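Local coordinates for protein tannase (Lactobacillus plantarum, PDB 3WA7) that catalyses the hydrolysis of galloyl ester bonds in tannins, as a member of the alpha/beta-hydrolase family, at residues Ile140-Val143 and Lys144-Gly148; Gln406-Lys409 and His410-Ile413; Ala431-Leu434 and Glu435-Tyr439. All coordinates share one frame; numbering follows the deposited sequence. Where two conformers were deposited one is given.

Interaction 1: Ile140-Val143 and Lys144-Gly148; sequences IRYV and KYNQG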
ATOM      1  N   ILE A 140       5.249  11.865  -9.991  1.00  4.60           N
ATOM      2  CA  ILE A 140       6.230  11.093 -10.741  1.00  4.40           C
ATOM      3  C   ILE A 140       6.566  11.820 -12.045  1.00  6.49           C
ATOM      4  O   ILE A 140       7.732  11.909 -12.428  1.00  8.83           O
ATOM      5  CB  ILE A 140       5.703   9.681 -11.060  1.00  3.97           C
ATOM      6  CG1 ILE A 140       5.515   8.910  -9.753  1.00  3.53           C
ATOM      7  CG2 ILE A 140       6.671   8.953 -12.003  1.00  4.71           C
ATOM      8  CD1 ILE A 140       4.773   7.582  -9.911  1.00  4.85           C
ATOM      9  N   ARG A 141       5.553  12.348 -12.728  1.00  6.64           N
ATOM     10  CA  ARG A 141       5.808  13.069 -13.974  1.00  6.50           C
ATOM     11  C   ARG A 141       6.676  14.297 -13.720  1.00  6.61           C
ATOM     12  O   ARG A 141       7.545  14.621 -14.527  1.00  8.20           O
ATOM     13  CB  ARG A 141       4.495  13.482 -14.648  1.00  6.76           C
ATOM     14  CG  ARG A 141       3.677  12.290 -15.088  1.00  6.97           C
ATOM     15  CD  ARG A 141       2.533  12.663 -16.010  1.00  9.07           C
ATOM     16  NE  ARG A 141       1.922  11.445 -16.529  1.00  9.66           N
ATOM     17  CZ  ARG A 141       1.091  11.394 -17.563  1.00 10.51           C
ATOM     18  NH1 ARG A 141       0.754  12.501 -18.210  1.00 12.39           N
ATOM     19  NH2 ARG A 141       0.607  10.223 -17.955  1.00 12.28           N
ATOM     20  N   TYR A 142       6.447  14.973 -12.598  1.00  7.14           N
ATOM     21  CA  TYR A 142       7.239  16.151 -12.256  1.00  8.09           C
ATOM     22  C   TYR A 142       8.707  15.749 -12.135  1.00  8.09           C
ATOM     23  O   TYR A 142       9.593  16.414 -12.669  1.00  7.83           O
ATOM     24  CB  TYR A 142       6.780  16.754 -10.924  1.00  8.18           C
ATOM     25  CG  TYR A 142       7.603  17.955 -10.507  1.00  8.58           C
ATOM     26  CD1 TYR A 142       7.293  19.234 -10.974  1.00  9.47           C
ATOM     27  CD2 TYR A 142       8.734  17.801  -9.702  1.00  8.67           C
ATOM     28  CE1 TYR A 142       8.094  20.331 -10.654  1.00  9.51           C
ATOM     29  CE2 TYR A 142       9.541  18.889  -9.379  1.00 10.10           C
ATOM     30  CZ  TYR A 142       9.217  20.147  -9.860  1.00  8.75           C
ATOM     31  OH  TYR A 142      10.029  21.214  -9.561  1.00  8.98           O
ATOM     32  N   VAL A 143       8.954  14.656 -11.424  1.00  7.34           N
ATOM     33  CA  VAL A 143      10.315  14.166 -11.227  1.00  7.10           C
ATOM     34  C   VAL A 143      10.987  13.796 -12.545  1.00  8.29           C
ATOM     35  O   VAL A 143      12.096  14.253 -12.833  1.00  9.43           O
ATOM     36  CB  VAL A 143      10.330  12.934 -10.292  1.00  5.17           C
ATOM     37  CG1 VAL A 143      11.714  12.284 -10.290  1.00  5.78           C
ATOM     38  CG2 VAL A 143       9.951  13.354  -8.883  1.00  5.19           C
ATOM     39  N   LYS A 144      10.311  12.979 -13.346  1.00  8.51           N
ATOM     40  CA  LYS A 144      10.870  12.531 -14.618  1.00  8.56           C
ATOM     41  C   LYS A 144      11.051  13.670 -15.619  1.00  8.38           C
ATOM     42  O   LYS A 144      12.008  13.669 -16.395  1.00  9.12           O
ATOM     43  CB  LYS A 144      10.000  11.411 -15.205  1.00  8.28           C
ATOM     44  CG  LYS A 144       9.898  10.206 -14.262  1.00  8.07           C
ATOM     45  CD  LYS A 144       9.210   8.998 -14.893  1.00  8.97           C
ATOM     46  CE  LYS A 144      10.113   8.266 -15.874  1.00  9.82           C
ATOM     47  NZ  LYS A 144       9.413   7.075 -16.462  1.00  9.51           N
ATOM     48  N   TYR A 145      10.146  14.643 -15.585  1.00  8.12           N
ATOM     49  CA  TYR A 145      10.226  15.799 -16.479  1.00 10.54           C
ATOM     50  C   TYR A 145      11.487  16.585 -16.151  1.00 10.94           C
ATOM     51  O   TYR A 145      12.081  17.236 -17.016  1.00  9.81           O
ATOM     52  CB  TYR A 145       9.001  16.699 -16.282  1.00 11.08           C
ATOM     53  CG  TYR A 145       8.994  17.965 -17.117  1.00 12.77           C
ATOM     54  CD1 TYR A 145       9.047  17.907 -18.509  1.00 16.40           C
ATOM     55  CD2 TYR A 145       8.899  19.221 -16.514  1.00 13.73           C
ATOM     56  CE1 TYR A 145       9.001  19.068 -19.284  1.00 16.94           C
ATOM     57  CE2 TYR A 145       8.855  20.390 -17.279  1.00 16.75           C
ATOM     58  CZ  TYR A 145       8.904  20.303 -18.663  1.00 17.83           C
ATOM     59  OH  TYR A 145       8.846  21.450 -19.427  1.00 19.14           O
ATOM     60  N   ASN A 146      11.894  16.508 -14.889  1.00 10.11           N
ATOM     61  CA  ASN A 146      13.065  17.233 -14.421  1.00 10.53           C
ATOM     62  C   ASN A 146      14.348  16.423 -14.315  1.00 10.46           C
ATOM     63  O   ASN A 146      15.224  16.735 -13.512  1.00 10.65           O
ATOM     64  CB  ASN A 146      12.740  17.909 -13.090  1.00  9.70           C
ATOM     65  CG  ASN A 146      11.924  19.174 -13.278  1.00 10.05           C
ATOM     66  OD1 ASN A 146      12.419  20.163 -13.821  1.00 10.08           O
ATOM     67  ND2 ASN A 146      10.670  19.146 -12.844  1.00  8.00           N
ATOM     68  N   GLN A 147      14.457  15.380 -15.131  1.00 10.48           N
ATOM     69  CA  GLN A 147      15.664  14.565 -15.145  1.00  9.83           C
ATOM     70  C   GLN A 147      16.830  15.519 -15.405  1.00 11.09           C
ATOM     71  O   GLN A 147      16.719  16.425 -16.230  1.00 11.43           O
ATOM     72  CB  GLN A 147      15.589  13.536 -16.272  1.00 11.18           C
ATOM     73  CG  GLN A 147      16.851  12.709 -16.453  1.00 13.34           C
ATOM     74  CD  GLN A 147      16.745  11.752 -17.626  1.00 16.28           C
ATOM     75  OE1 GLN A 147      16.474  12.165 -18.751  1.00 19.60           O
ATOM     76  NE2 GLN A 147      16.961  10.466 -17.368  1.00 17.58           N
ATOM     77  N   GLY A 148      17.938  15.315 -14.702  1.00 10.73           N
ATOM     78  CA  GLY A 148      19.095  16.173 -14.886  1.00 12.46           C
ATOM     79  C   GLY A 148      19.084  17.357 -13.939  1.00 11.57           C
ATOM     80  O   GLY A 148      20.075  17.633 -13.262  1.00 13.87           O
TER
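The backbone of I140-R141 bonds to that of K144-Y145 in the i to i+4 pattern of an alpha-helix, with K144 N 2.9 Å from I140 O and Y145 N 2.8 Å from R141 O, until the chain departs from helical geometry at N146. There the side chain takes over: N146 ND2 donates to Y142 O at 2.9 Å with an N-H...O angle of 147°, tilted from the carbonyl plane, while N146 N adds only weak bonds to Y142 O and V143 O. The same ND2 lies 3.4 Å above the plane of the Y142 ring, over its centre, and the amide and ring planes are 52° apart. Y142 CG is anti to its own N (chi1 178°), which brings the ring beneath the amide. N146 OD1 accepts from R149 NE and F7 N, so both ends of the amide are held. Along the helix, I140 and K144 point the same way side by side, I140 CG2 3.8 Å from K144 CD; K144 NZ salt-bridges D196 and hydrogen-bonds T194 OG1. V143 and I140 pack on strands 69-72 and 157-160. This is a helix end where an asparagine side chain bonds back to a last-turn carbonyl, beside the central sheet of an alpha/beta-hydrolase.

Interaction 2: Gln406-Lys409 and His410-Ile413; sequences QVAK and HWRI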
ATOM      1  N   GLN A 406       2.625   0.288 -18.803  1.00  8.49           N
ATOM      2  CA  GLN A 406       4.000  -0.182 -18.739  1.00  9.48           C
ATOM      3  C   GLN A 406       4.206  -0.456 -17.248  1.00 10.17           C
ATOM      4  O   GLN A 406       4.193   0.458 -16.425  1.00 11.90           O
ATOM      5  CB  GLN A 406       4.944   0.895 -19.292  1.00  8.91           C
ATOM      6  CG  GLN A 406       4.729   1.097 -20.798  1.00 10.30           C
ATOM      7  CD  GLN A 406       5.507   2.255 -21.392  1.00 13.21           C
ATOM      8  OE1 GLN A 406       5.384   3.392 -20.946  1.00 17.57           O
ATOM      9  NE2 GLN A 406       6.306   1.968 -22.416  1.00 15.63           N
ATOM     10  N   VAL A 407       4.361  -1.735 -16.922  1.00  8.07           N
ATOM     11  CA  VAL A 407       4.492  -2.203 -15.542  1.00  8.33           C
ATOM     12  C   VAL A 407       5.914  -2.288 -14.992  1.00  7.31           C
ATOM     13  O   VAL A 407       6.821  -2.770 -15.668  1.00  8.85           O
ATOM     14  CB  VAL A 407       3.829  -3.601 -15.408  1.00  7.50           C
ATOM     15  CG1 VAL A 407       3.826  -4.057 -13.955  1.00  8.07           C
ATOM     16  CG2 VAL A 407       2.404  -3.552 -15.962  1.00  9.17           C
ATOM     17  N   ALA A 408       6.100  -1.822 -13.758  1.00  7.30           N
ATOM     18  CA  ALA A 408       7.409  -1.884 -13.110  1.00  7.14           C
ATOM     19  C   ALA A 408       7.836  -3.350 -13.113  1.00  8.34           C
ATOM     20  O   ALA A 408       7.008  -4.241 -12.929  1.00  7.94           O
ATOM     21  CB  ALA A 408       7.314  -1.365 -11.676  1.00  6.62           C
ATOM     22  N   LYS A 409       9.124  -3.606 -13.312  1.00  7.96           N
ATOM     23  CA  LYS A 409       9.600  -4.982 -13.363  1.00  9.68           C
ATOM     24  C   LYS A 409      10.023  -5.581 -12.023  1.00  8.82           C
ATOM     25  O   LYS A 409      10.198  -6.796 -11.915  1.00  8.45           O
ATOM     26  CB  LYS A 409      10.762  -5.086 -14.358  1.00 10.24           C
ATOM     27  CG  LYS A 409      10.411  -4.612 -15.767  1.00 15.89           C
ATOM     28  CD  LYS A 409       9.191  -5.351 -16.318  1.00 19.17           C
ATOM     29  CE  LYS A 409       8.777  -4.806 -17.679  1.00 23.71           C
ATOM     30  NZ  LYS A 409       7.589  -5.516 -18.231  1.00 28.19           N
ATOM     31  N   HIS A 410      10.159  -4.742 -11.000  1.00  7.54           N
ATOM     32  CA  HIS A 410      10.611  -5.210  -9.688  1.00  8.33           C
ATOM     33  C   HIS A 410       9.654  -4.843  -8.561  1.00  7.96           C
ATOM     34  O   HIS A 410       9.322  -3.669  -8.379  1.00  7.09           O
ATOM     35  CB  HIS A 410      11.991  -4.619  -9.401  1.00  8.68           C
ATOM     36  CG  HIS A 410      12.934  -4.720 -10.560  1.00 10.52           C
ATOM     37  ND1 HIS A 410      13.454  -5.920 -10.992  1.00 11.29           N
ATOM     38  CD2 HIS A 410      13.411  -3.776 -11.405  1.00 11.31           C
ATOM     39  CE1 HIS A 410      14.211  -5.712 -12.056  1.00 12.30           C
ATOM     40  NE2 HIS A 410      14.202  -4.420 -12.327  1.00 11.31           N
ATOM     41  N   TRP A 411       9.248  -5.849  -7.786  1.00  8.11           N
ATOM     42  CA  TRP A 411       8.304  -5.654  -6.687  1.00  7.43           C
ATOM     43  C   TRP A 411       8.734  -6.272  -5.357  1.00  7.86           C
ATOM     44  O   TRP A 411       9.278  -7.377  -5.321  1.00  8.75           O
ATOM     45  CB  TRP A 411       6.942  -6.265  -7.046  1.00  7.18           C
ATOM     46  CG  TRP A 411       6.316  -5.714  -8.281  1.00  5.60           C
ATOM     47  CD1 TRP A 411       6.788  -5.821  -9.558  1.00  7.81           C
ATOM     48  CD2 TRP A 411       5.114  -4.940  -8.361  1.00  6.94           C
ATOM     49  NE1 TRP A 411       5.957  -5.157 -10.425  1.00  7.98           N
ATOM     50  CE2 TRP A 411       4.921  -4.607  -9.719  1.00  6.30           C
ATOM     51  CE3 TRP A 411       4.179  -4.496  -7.417  1.00  7.31           C
ATOM     52  CZ2 TRP A 411       3.829  -3.846 -10.161  1.00  6.23           C
ATOM     53  CZ3 TRP A 411       3.091  -3.740  -7.855  1.00  5.75           C
ATOM     54  CH2 TRP A 411       2.929  -3.423  -9.218  1.00  6.22           C
ATOM     55  N   ARG A 412       8.464  -5.557  -4.269  1.00  7.67           N
ATOM     56  CA  ARG A 412       8.751  -6.050  -2.925  1.00  7.49           C
ATOM     57  C   ARG A 412       7.488  -5.809  -2.110  1.00  7.40           C
ATOM     58  O   ARG A 412       7.078  -4.665  -1.890  1.00  7.61           O
ATOM     59  CB  ARG A 412       9.932  -5.321  -2.280  1.00  7.67           C
ATOM     60  CG  ARG A 412      10.293  -5.895  -0.906  1.00  8.95           C
ATOM     61  CD  ARG A 412      11.580  -5.291  -0.359  1.00  9.02           C
ATOM     62  NE  ARG A 412      12.056  -5.971   0.847  1.00  9.76           N
ATOM     63  CZ  ARG A 412      11.592  -5.754   2.075  1.00 10.87           C
ATOM     64  NH1 ARG A 412      10.629  -4.868   2.281  1.00 10.32           N
ATOM     65  NH2 ARG A 412      12.104  -6.419   3.102  1.00 11.85           N
ATOM     66  N   ILE A 413       6.865  -6.896  -1.675  1.00  6.57           N
ATOM     67  CA  ILE A 413       5.629  -6.813  -0.916  1.00  6.54           C
ATOM     68  C   ILE A 413       5.745  -7.481   0.445  1.00  7.74           C
ATOM     69  O   ILE A 413       6.319  -8.565   0.567  1.00  7.78           O
ATOM     70  CB  ILE A 413       4.483  -7.500  -1.687  1.00  4.92           C
ATOM     71  CG1 ILE A 413       4.359  -6.886  -3.087  1.00  6.09           C
ATOM     72  CG2 ILE A 413       3.180  -7.383  -0.903  1.00  5.99           C
ATOM     73  CD1 ILE A 413       3.356  -7.590  -3.970  0.55  7.21           C
TER
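W411 reaches back to A408 through the one hydrogen bond across this local contact: W411 NE1 donates to A408 O at 2.9 Å, with an N-H...O angle of 149°. The donor stands above the carbonyl plane, 52° out of it, so it is not directed at a lone pair of the oxygen, and the oxygen is likewise somewhat displaced from the indole plane. The indole is carried backward by its first torsion, CG lying anti to the carbonyl carbon and beside the backbone N (chi1 -58°). Its N-H is thereby satisfied by a main-chain oxygen of the preceding loop, which should restrict the rotation of a buried ring.

Apolar packing extends the same approach. V407 CG1 meets the benzene edge of the indole in its plane, 3.8 Å from W411 CZ2, the two side chains crossing at about a right angle. A408 CB is a looser neighbour, 4.5 Å from W411 CE2.

A CH-pi contact joins the adjacent pair. K409 CB lies over one face of the H410 imidazole, 4.1 Å from the ring centroid and close to its normal. The backbone N of H410, buried here, has no polar partner in the model.

The stretch leads from the loop after helix 398-401 into strand 410-414, whose side chains alternate. W411 and I413 pack on L434 of helix 425-436 and on I441 of strand 440-444, whereas H410 and R412 turn to helix 457-468. Within the sheet, H410 bonds by backbone to V200 of strand 199-203 on one side, and W411 to G440 of strand 440-444 on the other.

Interaction 3: Ala431-Leu434 and Glu435-Tyr439; sequences AIML and ENHGY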
ATOM      1  N   ALA A 431       1.104 -11.231  -5.147  1.00  6.76           N
ATOM      2  CA  ALA A 431       2.422 -11.835  -5.290  1.00  7.05           C
ATOM      3  C   ALA A 431       2.456 -12.941  -6.345  1.00  7.13           C
ATOM      4  O   ALA A 431       3.374 -13.002  -7.165  1.00  7.52           O
ATOM      5  CB  ALA A 431       2.892 -12.380  -3.945  1.00  7.48           C
ATOM      6  N   ILE A 432       1.462 -13.820  -6.328  1.00  4.69           N
ATOM      7  CA  ILE A 432       1.441 -14.914  -7.289  1.00  6.62           C
ATOM      8  C   ILE A 432       1.143 -14.425  -8.697  1.00  6.43           C
ATOM      9  O   ILE A 432       1.749 -14.894  -9.660  1.00  7.33           O
ATOM     10  CB  ILE A 432       0.422 -15.995  -6.882  1.00  7.45           C
ATOM     11  CG1 ILE A 432       0.867 -16.634  -5.563  1.00  7.38           C
ATOM     12  CG2 ILE A 432       0.309 -17.059  -7.979  1.00  8.45           C
ATOM     13  CD1 ILE A 432      -0.097 -17.678  -5.023  1.00  5.53           C
HETATM   14  N   MSE A 433       0.220 -13.475  -8.825  1.00  6.42           N
HETATM   15  CA  MSE A 433      -0.102 -12.959 -10.150  1.00  7.04           C
HETATM   16  C   MSE A 433       1.126 -12.292 -10.760  1.00  7.89           C
HETATM   17  O   MSE A 433       1.368 -12.409 -11.959  1.00  7.77           O
HETATM   18  CB  MSE A 433      -1.264 -11.967 -10.088  1.00  7.87           C
HETATM   19  CG  MSE A 433      -1.793 -11.605 -11.464  1.00 11.31           C
HETATM   20 SE   MSE A 433      -3.435 -10.601 -11.401  1.00 21.95          SE
HETATM   21  CE  MSE A 433      -4.352 -11.690 -10.116  1.00  1.71           C
ATOM     22  N   LEU A 434       1.906 -11.597  -9.933  1.00  7.00           N
ATOM     23  CA  LEU A 434       3.116 -10.941 -10.425  1.00  7.28           C
ATOM     24  C   LEU A 434       4.097 -11.987 -10.945  1.00 10.32           C
ATOM     25  O   LEU A 434       4.658 -11.842 -12.034  1.00  9.98           O
ATOM     26  CB  LEU A 434       3.772 -10.123  -9.308  1.00  6.63           C
ATOM     27  CG  LEU A 434       3.071  -8.801  -8.975  1.00  5.72           C
ATOM     28  CD1 LEU A 434       3.596  -8.247  -7.651  1.00  5.58           C
ATOM     29  CD2 LEU A 434       3.303  -7.808 -10.110  1.00  6.88           C
ATOM     30  N   GLU A 435       4.294 -13.045 -10.162  1.00  9.74           N
ATOM     31  CA  GLU A 435       5.201 -14.120 -10.543  1.00 13.09           C
ATOM     32  C   GLU A 435       4.713 -14.790 -11.825  1.00 12.11           C
ATOM     33  O   GLU A 435       5.501 -15.074 -12.729  1.00 12.40           O
ATOM     34  CB  GLU A 435       5.299 -15.158  -9.418  1.00 15.43           C
ATOM     35  CG  GLU A 435       6.369 -16.229  -9.640  1.00 22.15           C
ATOM     36  CD  GLU A 435       5.982 -17.266 -10.686  1.00 27.07           C
ATOM     37  OE1 GLU A 435       6.880 -17.999 -11.161  1.00 29.76           O
ATOM     38  OE2 GLU A 435       4.783 -17.365 -11.028  1.00 29.75           O
ATOM     39  N   ASN A 436       3.408 -15.041 -11.890  1.00 11.89           N
ATOM     40  CA  ASN A 436       2.795 -15.686 -13.045  1.00 11.29           C
ATOM     41  C   ASN A 436       3.020 -14.914 -14.336  1.00 11.78           C
ATOM     42  O   ASN A 436       3.079 -15.504 -15.412  1.00 11.58           O
ATOM     43  CB  ASN A 436       1.284 -15.836 -12.840  1.00 10.05           C
ATOM     44  CG  ASN A 436       0.925 -16.961 -11.894  1.00 10.52           C
ATOM     45  OD1 ASN A 436      -0.245 -17.142 -11.563  1.00  9.63           O
ATOM     46  ND2 ASN A 436       1.922 -17.727 -11.460  1.00 10.50           N
ATOM     47  N   HIS A 437       3.122 -13.593 -14.235  1.00 10.78           N
ATOM     48  CA  HIS A 437       3.318 -12.788 -15.431  1.00 11.73           C
ATOM     49  C   HIS A 437       4.761 -12.382 -15.692  1.00 11.18           C
ATOM     50  O   HIS A 437       5.028 -11.499 -16.509  1.00 13.20           O
ATOM     51  CB  HIS A 437       2.397 -11.564 -15.400  1.00 11.27           C
ATOM     52  CG  HIS A 437       0.952 -11.903 -15.611  1.00 13.56           C
ATOM     53  ND1 HIS A 437       0.149 -12.406 -14.609  1.00 13.67           N
ATOM     54  CD2 HIS A 437       0.184 -11.873 -16.726  1.00 12.95           C
ATOM     55  CE1 HIS A 437      -1.050 -12.669 -15.097  1.00 13.66           C
ATOM     56  NE2 HIS A 437      -1.055 -12.357 -16.380  1.00 15.40           N
ATOM     57  N   GLY A 438       5.688 -13.033 -14.994  1.00  9.89           N
ATOM     58  CA  GLY A 438       7.102 -12.774 -15.202  1.00 11.25           C
ATOM     59  C   GLY A 438       7.764 -11.608 -14.496  1.00 12.16           C
ATOM     60  O   GLY A 438       8.919 -11.295 -14.789  1.00 13.00           O
ATOM     61  N   TYR A 439       7.063 -10.960 -13.574  1.00 10.51           N
ATOM     62  CA  TYR A 439       7.660  -9.833 -12.866  1.00  9.67           C
ATOM     63  C   TYR A 439       8.458 -10.286 -11.653  1.00 11.41           C
ATOM     64  O   TYR A 439       8.156 -11.316 -11.046  1.00 11.65           O
ATOM     65  CB  TYR A 439       6.577  -8.840 -12.433  1.00  9.73           C
ATOM     66  CG  TYR A 439       5.808  -8.263 -13.596  1.00  9.58           C
ATOM     67  CD1 TYR A 439       4.543  -8.745 -13.930  1.00  8.91           C
ATOM     68  CD2 TYR A 439       6.366  -7.265 -14.395  1.00 11.05           C
ATOM     69  CE1 TYR A 439       3.852  -8.251 -15.027  1.00 10.55           C
ATOM     70  CE2 TYR A 439       5.682  -6.766 -15.503  1.00 11.12           C
ATOM     71  CZ  TYR A 439       4.426  -7.263 -15.811  1.00 10.86           C
ATOM     72  OH  TYR A 439       3.746  -6.775 -16.903  1.00 13.28           O
TER
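M433, a selenomethionine introduced by labelling, and H437 run side by side in the same direction, with M433 CG 3.8 Å from H437 ND1. The imidazole presents its edge to the main chain: H437 ND1 donates to M433 O at 2.9 Å and 162°, the oxygen lying within 5° of the ring plane. H437 N reaches the same oxygen from the opposite face of the carbonyl plane, at 3.1 Å, so two donors of one residue grip M433 O. CG of H437 sits beside its backbone N (chi1 -71°), which turns ND1 back toward the helix end.

I432 and N436 form a second parallel pair, I432 CG2 lying 3.6 Å from N436 OD1. The amide is held from both ends, since ND2 donates to E435 OE2 at 2.9 Å and OD1 accepts from T275 N in a neighbouring loop.

L434 and Y439 instead cross at about a right angle, L434 CD2 coming to 4.1 Å from Y439 CD1. Their backbones are tied as well: Y439 N donates to L434 O at 3.0 Å, and L434 O lies near the plane of the tyrosine ring, at its edge. With G438 N bonded to E435 O at 3.1 Å and G438 at positive phi, this is a Schellman motif that ends the helix.

Helix 425-436 is the crossover of the beta-alpha-beta unit formed with strands 410-414 and 440-444. L434 packs on W411 and I413 of the first strand and I441 of the second, while M433, L434 and Y439 meet L400 of helix 398-401.

Overall arrangement
The three contacts come in series along the chain, on helices packed against the central mixed sheet, on one of its strands, or in adjoining loops. Interaction 1 closes helix 131-145 beside strands 69-72 and 157-160; its centre is 19 Å from that of interaction 2 and 28 Å from that of interaction 3, and it touches neither. Interactions 2 and 3 lie 10 Å apart between centres and do touch: W411 CE2 is 3.6 Å from L434 CD2, and A408 O is 3.4 Å from Y439 CD2. They occupy the entry to strand 410-414 and the end of the following helix 425-436, two points of one beta-alpha-beta unit toward the outer edge of the alpha/beta-hydrolase sheet.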